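Local coordinates for ESX-5 secretion-associated protein EspG5 (Mycobacterium marinum, PDB 6VJ5) that acts as a specific cytoplasmic chaperone for its cognate PE/PPE proteins, preventing aggregation of PE/PPE dimers, and is required for secretion of LipY and PE31/PPE18, at residues A227-S238 and L286-H297. Numbering follows the deposited sequence.
Sequences ARQYRDDAKGPS and LDTLPYGEWKTH
The Q229 side chain leaves its strand with chi1 at -137° and a chain extended beyond CG, which carries its amide among the backbone groups of Y291 and G292; in Y291, CG lies anti to the carbonyl carbon (chi1 -52°), and the ring runs back past the glutamine toward the hairpin. Y291 N donates to Q229 OE1 at 2.7 Å through a bent bond, its nitrogen tilted 21° from the carbonyl plane. The bond from the other end of the amide is straighter: Q229 NE2 reaches G292 O at 3.0 Å, approaching from above the plane of that carbonyl. NE2 also sits over one face of the H297 ring, off its centre. R231 CB lies over one face of the Y291 ring, toward its rim, in a CH-pi contact 3.9 Å from the centroid, while P290 CG closes the opposite face. Away from the R231-A234 turn, A227 CB packs on L289 CD2 at 3.8 Å and on L286 CD2; L289 also touches L83 of the adjoining strand 83-91. The loop following helix 275-286 is thus laid on the paired strands 221-231 and 234-247 of the central antiparallel sheet, with one buried primary amide serving as both acceptor and donor, so that it pins two consecutive loop residues, Y291 and G292, to the hairpin.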
ATOM      1  N   ALA C 227      12.250 -17.507  17.448  1.00 53.52           N
ATOM      2  CA  ALA C 227      13.309 -16.601  17.032  1.00 65.45           C
ATOM      3  C   ALA C 227      13.478 -16.625  15.518  1.00 58.50           C
ATOM      4  O   ALA C 227      13.040 -17.552  14.831  1.00 56.37           O
ATOM      5  CB  ALA C 227      14.645 -16.954  17.704  1.00 61.34           C
ATOM      6  N   ARG C 228      14.148 -15.590  15.014  1.00 66.97           N
ATOM      7  CA  ARG C 228      14.391 -15.405  13.589  1.00 64.36           C
ATOM      8  C   ARG C 228      15.806 -14.876  13.405  1.00 63.02           C
ATOM      9  O   ARG C 228      16.243 -13.987  14.143  1.00 60.95           O
ATOM     10  CB  ARG C 228      13.358 -14.442  12.989  1.00 56.93           C
ATOM     11  CG  ARG C 228      12.901 -14.800  11.584  1.00 66.44           C
ATOM     12  CD  ARG C 228      11.533 -14.172  11.241  1.00 58.58           C
ATOM     13  NE  ARG C 228      11.252 -12.974  12.029  1.00 51.19           N
ATOM     14  CZ  ARG C 228      10.146 -12.786  12.744  1.00 50.07           C
ATOM     15  NH1 ARG C 228       9.991 -11.671  13.433  1.00 48.64           N
ATOM     16  NH2 ARG C 228       9.184 -13.700  12.755  1.00 56.30           N
ATOM     17  N   GLN C 229      16.525 -15.440  12.435  1.00 70.18           N
ATOM     18  CA  GLN C 229      17.903 -15.070  12.146  1.00 70.29           C
ATOM     19  C   GLN C 229      18.020 -14.569  10.712  1.00 80.77           C
ATOM     20  O   GLN C 229      17.267 -14.990   9.828  1.00 73.18           O
ATOM     21  CB  GLN C 229      18.845 -16.260  12.358  1.00 70.82           C
ATOM     22  CG  GLN C 229      20.131 -15.919  13.081  1.00 77.69           C
ATOM     23  CD  GLN C 229      21.006 -17.138  13.311  1.00 80.26           C
ATOM     24  OE1 GLN C 229      20.774 -18.203  12.738  1.00 68.54           O
ATOM     25  NE2 GLN C 229      22.018 -16.987  14.155  1.00 84.76           N
ATOM     26  N   TYR C 230      18.981 -13.670  10.484  1.00 91.38           N
ATOM     27  CA  TYR C 230      19.146 -13.016   9.191  1.00 91.57           C
ATOM     28  C   TYR C 230      20.597 -13.067   8.728  1.00 92.92           C
ATOM     29  O   TYR C 230      21.502 -12.647   9.456  1.00 96.09           O
ATOM     30  CB  TYR C 230      18.689 -11.548   9.254  1.00 75.17           C
ATOM     31  CG  TYR C 230      17.246 -11.354   9.656  1.00 77.14           C
ATOM     32  CD1 TYR C 230      16.227 -11.500   8.727  1.00 73.16           C
ATOM     33  CD2 TYR C 230      16.903 -11.015  10.959  1.00 80.32           C
ATOM     34  CE1 TYR C 230      14.905 -11.326   9.083  1.00 78.87           C
ATOM     35  CE2 TYR C 230      15.581 -10.836  11.326  1.00 74.15           C
ATOM     36  CZ  TYR C 230      14.586 -10.994  10.382  1.00 76.07           C
ATOM     37  OH  TYR C 230      13.266 -10.822  10.727  1.00 72.67           O
ATOM     38  N   ARG C 231      20.807 -13.561   7.505  1.00 96.46           N
ATOM     39  CA  ARG C 231      22.100 -13.529   6.832  1.00106.60           C
ATOM     40  C   ARG C 231      21.914 -12.900   5.457  1.00119.54           C
ATOM     41  O   ARG C 231      20.880 -13.089   4.809  1.00121.28           O
ATOM     42  CB  ARG C 231      22.705 -14.936   6.694  1.00107.98           C
ATOM     43  CG  ARG C 231      24.041 -14.974   5.962  1.00116.60           C
ATOM     44  CD  ARG C 231      24.471 -16.412   5.672  1.00109.96           C
ATOM     45  NE  ARG C 231      25.131 -17.037   6.817  1.00120.36           N
ATOM     46  CZ  ARG C 231      25.469 -18.322   6.882  1.00115.85           C
ATOM     47  NH1 ARG C 231      25.203 -19.136   5.869  1.00100.49           N
ATOM     48  NH2 ARG C 231      26.070 -18.793   7.966  1.00115.81           N
ATOM     49  N   ASP C 232      22.940 -12.170   5.004  1.00123.22           N
ATOM     50  CA  ASP C 232      22.860 -11.331   3.805  1.00123.80           C
ATOM     51  C   ASP C 232      21.458 -10.735   3.669  1.00118.90           C
ATOM     52  O   ASP C 232      21.116  -9.786   4.383  1.00115.96           O
ATOM     53  CB  ASP C 232      23.276 -12.111   2.544  1.00113.47           C
ATOM     54  CG  ASP C 232      22.534 -13.426   2.365  1.00117.78           C
ATOM     55  OD1 ASP C 232      22.710 -14.346   3.187  1.00126.05           O
ATOM     56  OD2 ASP C 232      21.768 -13.534   1.383  1.00 95.31           O
ATOM     57  N   ASP C 233      20.638 -11.281   2.770  1.00114.06           N
ATOM     58  CA  ASP C 233      19.240 -10.880   2.660  1.00118.46           C
ATOM     59  C   ASP C 233      18.263 -12.016   2.941  1.00118.14           C
ATOM     60  O   ASP C 233      17.055 -11.762   3.022  1.00111.78           O
ATOM     61  CB  ASP C 233      18.951 -10.301   1.264  1.00120.01           C
ATOM     62  CG  ASP C 233      17.549  -9.725   1.149  1.00128.88           C
ATOM     63  OD1 ASP C 233      17.239  -8.750   1.867  1.00121.41           O
ATOM     64  OD2 ASP C 233      16.760 -10.249   0.336  1.00132.81           O
ATOM     65  N   ALA C 234      18.742 -13.247   3.105  1.00113.12           N
ATOM     66  CA  ALA C 234      17.877 -14.376   3.412  1.00105.83           C
ATOM     67  C   ALA C 234      17.559 -14.420   4.906  1.00 95.79           C
ATOM     68  O   ALA C 234      18.291 -13.882   5.741  1.00 97.85           O
ATOM     69  CB  ALA C 234      18.536 -15.687   2.977  1.00 95.36           C
ATOM     70  N   LYS C 235      16.450 -15.081   5.242  1.00 88.08           N
ATOM     71  CA  LYS C 235      15.991 -15.151   6.622  1.00 87.16           C
ATOM     72  C   LYS C 235      15.465 -16.548   6.922  1.00 81.23           C
ATOM     73  O   LYS C 235      15.175 -17.335   6.015  1.00 68.13           O
ATOM     74  CB  LYS C 235      14.908 -14.096   6.900  1.00 70.17           C
ATOM     75  CG  LYS C 235      13.536 -14.428   6.320  1.00105.13           C
ATOM     76  CD  LYS C 235      12.739 -13.159   6.029  1.00 93.13           C
ATOM     77  CE  LYS C 235      11.271 -13.456   5.736  1.00 98.71           C
ATOM     78  NZ  LYS C 235      10.982 -13.722   4.298  1.00111.21           N
ATOM     79  N   GLY C 236      15.355 -16.853   8.219  1.00 74.47           N
ATOM     80  CA  GLY C 236      14.857 -18.134   8.666  1.00 64.22           C
ATOM     81  C   GLY C 236      14.437 -18.163  10.123  1.00 66.74           C
ATOM     82  O   GLY C 236      15.102 -17.599  11.000  1.00 53.34           O
ATOM     83  N   PRO C 237      13.327 -18.841  10.412  1.00 62.09           N
ATOM     84  CA  PRO C 237      12.856 -18.954  11.793  1.00 57.81           C
ATOM     85  C   PRO C 237      13.490 -20.146  12.500  1.00 51.92           C
ATOM     86  O   PRO C 237      14.064 -21.042  11.877  1.00 55.06           O
ATOM     87  CB  PRO C 237      11.348 -19.172  11.619  1.00 55.92           C
ATOM     88  CG  PRO C 237      11.291 -20.045  10.390  1.00 62.01           C
ATOM     89  CD  PRO C 237      12.431 -19.561   9.481  1.00 67.94           C
ATOM     90  N   SER C 238      13.359 -20.147  13.824  1.00 55.20           N
ATOM     91  CA  SER C 238      13.748 -21.316  14.602  1.00 54.71           C
ATOM     92  C   SER C 238      12.824 -22.479  14.262  1.00 51.58           C
ATOM     93  O   SER C 238      11.602 -22.315  14.194  1.00 56.99           O
ATOM     94  CB  SER C 238      13.696 -21.019  16.098  1.00 50.59           C
ATOM     95  OG  SER C 238      12.428 -20.520  16.475  1.00 57.59           O
ATOM     96  N   LEU C 286      16.744 -21.249  20.391  1.00 66.62           N
ATOM     97  CA  LEU C 286      17.857 -20.508  19.808  1.00 58.39           C
ATOM     98  C   LEU C 286      18.852 -21.428  19.118  1.00 59.20           C
ATOM     99  O   LEU C 286      19.497 -21.020  18.146  1.00 67.01           O
ATOM    100  CB  LEU C 286      18.559 -19.690  20.892  1.00 60.92           C
ATOM    101  CG  LEU C 286      17.691 -18.625  21.561  1.00 66.91           C
ATOM    102  CD1 LEU C 286      18.421 -17.953  22.713  1.00 74.71           C
ATOM    103  CD2 LEU C 286      17.239 -17.588  20.534  1.00 67.47           C
ATOM    104  N   ASP C 287      18.995 -22.662  19.593  1.00 64.03           N
ATOM    105  CA  ASP C 287      19.940 -23.582  18.975  1.00 66.61           C
ATOM    106  C   ASP C 287      19.379 -24.249  17.727  1.00 57.49           C
ATOM    107  O   ASP C 287      20.121 -24.966  17.045  1.00 64.54           O
ATOM    108  CB  ASP C 287      20.380 -24.643  19.987  1.00 73.75           C
ATOM    109  CG  ASP C 287      21.202 -24.053  21.122  1.00 79.73           C
ATOM    110  OD1 ASP C 287      21.777 -22.962  20.928  1.00 80.63           O
ATOM    111  OD2 ASP C 287      21.276 -24.676  22.201  1.00 87.44           O
ATOM    112  N   THR C 288      18.102 -24.026  17.408  1.00 68.85           N
ATOM    113  CA  THR C 288      17.509 -24.515  16.170  1.00 69.32           C
ATOM    114  C   THR C 288      17.446 -23.438  15.092  1.00 63.02           C
ATOM    115  O   THR C 288      16.841 -23.663  14.038  1.00 62.22           O
ATOM    116  CB  THR C 288      16.105 -25.069  16.421  1.00 65.42           C
ATOM    117  OG1 THR C 288      15.291 -24.073  17.055  1.00 61.90           O
ATOM    118  CG2 THR C 288      16.169 -26.314  17.291  1.00 57.69           C
ATOM    119  N   LEU C 289      18.032 -22.271  15.340  1.00 66.50           N
ATOM    120  CA  LEU C 289      18.127 -21.250  14.311  1.00 69.80           C
ATOM    121  C   LEU C 289      19.004 -21.746  13.161  1.00 71.83           C
ATOM    122  O   LEU C 289      19.936 -22.532  13.370  1.00 71.13           O
ATOM    123  CB  LEU C 289      18.699 -19.962  14.892  1.00 65.72           C
ATOM    124  CG  LEU C 289      17.719 -19.159  15.744  1.00 61.11           C
ATOM    125  CD1 LEU C 289      18.454 -18.156  16.604  1.00 63.26           C
ATOM    126  CD2 LEU C 289      16.711 -18.462  14.843  1.00 61.03           C
ATOM    127  N   PRO C 290      18.744 -21.273  11.939  1.00 71.73           N
ATOM    128  CA  PRO C 290      19.420 -21.871  10.773  1.00 78.78           C
ATOM    129  C   PRO C 290      20.875 -21.461  10.614  1.00 82.09           C
ATOM    130  O   PRO C 290      21.652 -22.239  10.047  1.00 82.41           O
ATOM    131  CB  PRO C 290      18.569 -21.387   9.586  1.00 78.05           C
ATOM    132  CG  PRO C 290      17.979 -20.079  10.071  1.00 68.17           C
ATOM    133  CD  PRO C 290      17.739 -20.263  11.556  1.00 67.00           C
ATOM    134  N   TYR C 291      21.275 -20.272  11.063  1.00 88.85           N
ATOM    135  CA  TYR C 291      22.597 -19.735  10.758  1.00 91.40           C
ATOM    136  C   TYR C 291      23.549 -19.794  11.953  1.00 93.71           C
ATOM    137  O   TYR C 291      24.438 -18.953  12.090  1.00 88.58           O
ATOM    138  CB  TYR C 291      22.480 -18.299  10.246  1.00 92.79           C
ATOM    139  CG  TYR C 291      21.497 -18.118   9.104  1.00 90.35           C
ATOM    140  CD1 TYR C 291      21.341 -19.096   8.128  1.00 84.94           C
ATOM    141  CD2 TYR C 291      20.719 -16.969   9.007  1.00 88.49           C
ATOM    142  CE1 TYR C 291      20.438 -18.933   7.088  1.00 88.09           C
ATOM    143  CE2 TYR C 291      19.816 -16.798   7.972  1.00 90.13           C
ATOM    144  CZ  TYR C 291      19.679 -17.781   7.015  1.00 90.00           C
ATOM    145  OH  TYR C 291      18.779 -17.608   5.987  1.00 85.62           O
ATOM    146  N   GLY C 292      23.383 -20.788  12.821  1.00 88.78           N
ATOM    147  CA  GLY C 292      24.383 -21.058  13.837  1.00 89.50           C
ATOM    148  C   GLY C 292      24.366 -20.083  15.002  1.00 85.55           C
ATOM    149  O   GLY C 292      23.393 -19.366  15.246  1.00 94.90           O
ATOM    150  N   GLU C 293      25.492 -20.056  15.718  1.00 84.07           N
ATOM    151  CA  GLU C 293      25.630 -19.359  16.991  1.00 87.39           C
ATOM    152  C   GLU C 293      24.889 -18.031  17.014  1.00 82.98           C
ATOM    153  O   GLU C 293      25.243 -17.092  16.294  1.00 91.40           O
ATOM    154  CB  GLU C 293      27.113 -19.128  17.287  1.00 99.57           C
ATOM    155  CG  GLU C 293      27.882 -20.397  17.582  1.00113.44           C
ATOM    156  CD  GLU C 293      29.349 -20.141  17.846  1.00118.53           C
ATOM    157  OE1 GLU C 293      29.767 -18.964  17.811  1.00116.01           O
ATOM    158  OE2 GLU C 293      30.085 -21.121  18.088  1.00120.21           O
ATOM    159  N   TRP C 294      23.885 -17.946  17.886  1.00 81.63           N
ATOM    160  CA  TRP C 294      22.983 -16.804  17.882  1.00 82.73           C
ATOM    161  C   TRP C 294      23.574 -15.595  18.593  1.00 80.49           C
ATOM    162  O   TRP C 294      23.324 -14.458  18.185  1.00 81.95           O
ATOM    163  CB  TRP C 294      21.653 -17.201  18.527  1.00 79.98           C
ATOM    164  CG  TRP C 294      21.784 -17.665  19.948  1.00 70.35           C
ATOM    165  CD1 TRP C 294      22.082 -18.929  20.375  1.00 68.68           C
ATOM    166  CD2 TRP C 294      21.613 -16.875  21.129  1.00 69.35           C
ATOM    167  NE1 TRP C 294      22.107 -18.972  21.746  1.00 70.62           N
ATOM    168  CE2 TRP C 294      21.823 -17.724  22.234  1.00 64.50           C
ATOM    169  CE3 TRP C 294      21.302 -15.533  21.360  1.00 66.87           C
ATOM    170  CZ2 TRP C 294      21.733 -17.274  23.548  1.00 69.17           C
ATOM    171  CZ3 TRP C 294      21.214 -15.089  22.664  1.00 66.44           C
ATOM    172  CH2 TRP C 294      21.428 -15.955  23.741  1.00 71.90           C
ATOM    173  N   LYS C 295      24.352 -15.807  19.658  1.00 83.13           N
ATOM    174  CA  LYS C 295      24.889 -14.671  20.401  1.00 81.16           C
ATOM    175  C   LYS C 295      25.755 -13.784  19.517  1.00 95.30           C
ATOM    176  O   LYS C 295      25.811 -12.566  19.723  1.00 92.06           O
ATOM    177  CB  LYS C 295      25.683 -15.162  21.611  1.00 79.02           C
ATOM    178  CG  LYS C 295      24.876 -16.060  22.531  1.00 81.06           C
ATOM    179  CD  LYS C 295      25.204 -15.826  23.997  1.00 79.38           C
ATOM    180  CE  LYS C 295      26.301 -16.754  24.495  1.00 83.30           C
ATOM    181  NZ  LYS C 295      26.139 -17.039  25.954  1.00 84.43           N
ATOM    182  N   THR C 296      26.430 -14.372  18.530  1.00 95.55           N
ATOM    183  CA  THR C 296      27.291 -13.640  17.606  1.00 91.89           C
ATOM    184  C   THR C 296      26.927 -14.054  16.188  1.00100.24           C
ATOM    185  O   THR C 296      27.173 -15.197  15.790  1.00110.06           O
ATOM    186  CB  THR C 296      28.768 -13.919  17.891  1.00 92.16           C
ATOM    187  OG1 THR C 296      28.981 -15.335  17.967  1.00 89.99           O
ATOM    188  CG2 THR C 296      29.194 -13.266  19.198  1.00 87.97           C
ATOM    189  N   HIS C 297      26.331 -13.138  15.432  1.00 91.21           N
ATOM    190  CA  HIS C 297      26.008 -13.420  14.041  1.00 91.37           C
ATOM    191  C   HIS C 297      25.622 -12.123  13.349  1.00 98.77           C
ATOM    192  O   HIS C 297      25.057 -11.220  13.972  1.00101.25           O
ATOM    193  CB  HIS C 297      24.872 -14.442  13.922  1.00 91.18           C
ATOM    194  CG  HIS C 297      24.763 -15.056  12.561  1.00103.69           C
ATOM    195  ND1 HIS C 297      23.866 -14.614  11.612  1.00104.58           N
ATOM    196  CD2 HIS C 297      25.456 -16.065  11.984  1.00108.62           C
ATOM    197  CE1 HIS C 297      24.006 -15.331  10.512  1.00108.21           C
ATOM    198  NE2 HIS C 297      24.964 -16.218  10.710  1.00111.05           N
TER